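Local coordinates for protein chitinase A (Pteris ryukyuensis, PDB 4RL3) that probably hydrolyses glycosidic bonds of chitin, through this family 18 catalytic domain of a longer fern chitinase that also has a LysM region, at residues Q90-T94 and F134-I138. Sequence-based numbering, arbitrary orientation.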
loop_
_atom_site.group_PDB
_atom_site.type_symbol
_atom_site.label_atom_id
_atom_site.label_comp_id
_atom_site.label_asym_id
_atom_site.label_seq_id
_atom_site.Cartn_x
_atom_site.Cartn_y
_atom_site.Cartn_z
ATOM N N GLN A 90 11.674 -11.483 5.319
ATOM C CA GLN A 90 11.787 -12.478 4.264
ATOM C C GLN A 90 10.467 -13.205 4.127
ATOM O O GLN A 90 9.974 -13.776 5.110
ATOM C CB GLN A 90 12.875 -13.507 4.608
ATOM C CG GLN A 90 14.283 -12.948 4.563
ATOM C CD GLN A 90 14.730 -12.609 3.158
ATOM O OE1 GLN A 90 14.075 -12.960 2.169
ATOM N NE2 GLN A 90 15.870 -11.934 3.055
ATOM N N PHE A 91 9.873 -13.189 2.936
ATOM C CA PHE A 91 8.681 -13.997 2.747
ATOM C C PHE A 91 9.064 -15.463 2.901
ATOM O O PHE A 91 10.003 -15.933 2.271
ATOM C CB PHE A 91 8.028 -13.786 1.381
ATOM C CG PHE A 91 6.694 -14.470 1.269
ATOM C CD1 PHE A 91 6.615 -15.816 0.946
ATOM C CD2 PHE A 91 5.531 -13.782 1.553
ATOM C CE1 PHE A 91 5.397 -16.455 0.881
ATOM C CE2 PHE A 91 4.308 -14.415 1.482
ATOM C CZ PHE A 91 4.242 -15.752 1.155
ATOM N N THR A 92 8.331 -16.184 3.737
ATOM C CA THR A 92 8.646 -17.595 3.940
ATOM C C THR A 92 7.422 -18.402 4.390
ATOM O O THR A 92 6.578 -17.929 5.165
ATOM C CB THR A 92 9.851 -17.745 4.892
ATOM O OG1 THR A 92 10.233 -19.126 4.998
ATOM C CG2 THR A 92 9.553 -17.180 6.247
ATOM N N ALA A 93 7.321 -19.610 3.852
ATOM C CA ALA A 93 6.176 -20.473 4.082
ATOM C C ALA A 93 6.660 -21.880 4.375
ATOM O O ALA A 93 7.538 -22.393 3.683
ATOM C CB ALA A 93 5.279 -20.496 2.852
ATOM N N THR A 94 6.068 -22.504 5.383
ATOM C CA THR A 94 6.343 -23.915 5.690
ATOM C C THR A 94 5.859 -24.796 4.542
ATOM O O THR A 94 6.567 -25.704 4.097
ATOM C CB THR A 94 5.644 -24.326 7.007
ATOM O OG1 THR A 94 6.165 -23.528 8.081
ATOM C CG2 THR A 94 5.862 -25.811 7.311
ATOM N N PHE A 134 5.722 -17.731 -3.731
ATOM C CA PHE A 134 5.192 -16.428 -3.337
ATOM C C PHE A 134 3.885 -16.103 -4.065
ATOM O O PHE A 134 2.896 -15.724 -3.444
ATOM C CB PHE A 134 6.225 -15.322 -3.589
ATOM C CG PHE A 134 5.711 -13.930 -3.342
ATOM C CD1 PHE A 134 5.410 -13.507 -2.059
ATOM C CD2 PHE A 134 5.514 -13.045 -4.396
ATOM C CE1 PHE A 134 4.935 -12.233 -1.831
ATOM C CE2 PHE A 134 5.055 -11.751 -4.172
ATOM C CZ PHE A 134 4.743 -11.357 -2.887
ATOM N N VAL A 135 3.880 -16.271 -5.379
ATOM C CA VAL A 135 2.716 -15.925 -6.171
ATOM C C VAL A 135 1.510 -16.787 -5.783
ATOM O O VAL A 135 0.394 -16.287 -5.650
ATOM C CB VAL A 135 3.028 -16.031 -7.686
ATOM C CG1 VAL A 135 1.763 -15.944 -8.522
ATOM C CG2 VAL A 135 4.038 -14.961 -8.104
ATOM N N SER A 136 1.731 -18.083 -5.603
ATOM C CA SER A 136 0.660 -18.974 -5.190
ATOM C C SER A 136 0.071 -18.561 -3.837
ATOM O O SER A 136 -1.139 -18.493 -3.678
ATOM C CB SER A 136 1.182 -20.405 -5.100
ATOM O OG SER A 136 0.126 -21.298 -4.782
ATOM N N CYS A 137 0.940 -18.278 -2.874
ATOM C CA CYS A 137 0.480 -17.878 -1.538
ATOM C C CYS A 137 -0.381 -16.615 -1.594
ATOM O O CYS A 137 -1.484 -16.571 -1.050
ATOM C CB CYS A 137 1.670 -17.620 -0.604
ATOM S SG CYS A 137 2.472 -19.122 -0.004
ATOM N N ILE A 138 0.134 -15.583 -2.241
ATOM C CA ILE A 138 -0.554 -14.296 -2.245
ATOM C C ILE A 138 -1.805 -14.325 -3.124
ATOM O O ILE A 138 -2.846 -13.766 -2.753
ATOM C CB ILE A 138 0.380 -13.157 -2.704
ATOM C CG1 ILE A 138 1.563 -13.007 -1.738
ATOM C CG2 ILE A 138 -0.380 -11.842 -2.848
ATOM C CD1 ILE A 138 1.193 -12.741 -0.302
#
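Residues 90-93 run extended in the loop between strand 87-88 and helix 96-114, and the chain turns at Thr94. Residues 134-138 are one turn near the start of helix 131-147, closed by the backbone hydrogen bond from Ile138 N to Phe134 O (3.0 Å). The backbones stay well apart: Phe91 CA and Phe134 CA are 7.4 Å from each other, Ala93 CA and Cys137 CA 8.4 Å. No hydrogen bond crosses between them; apolar side chains fill the gap. Phe91 does most of this. Its CA-CB bond points toward the helix, and its ring meets three residues of the turn. Phe134 turns its edge to the Phe91 face in a T-shaped stack, with centroids 5.0 Å apart and planes at 84°. The closest atoms are Phe91 CD2 and Phe134 CD1, at 3.6 Å. One turn on, Cys137 CB lies 3.6 Å from Phe91 CZ, and Ile138 CD1 lies 4.0 Å from Phe91 CE2. The Cys137 sulfur sits at the ring edge, with SG 5.2 Å from the Phe91 centroid. The same sulfur reaches Ala93, where SG and CB are 4.2 Å apart. Tyr123 and Trp99 also pack against the Phe91 ring, and Phe134 makes a second edge-to-face pair with Phe126. Phe91 also shares backbone hydrogen bonding with His125. The contact is a buried aromatic cluster in the TIM-barrel fold of family 18 glycosidases. It joins the loop after barrel strand 73-81 and hairpin 83-88 to the helix after strand 118-123. Tyr123 belongs to the DxxDxDxE signature of family 18 at the end of that strand.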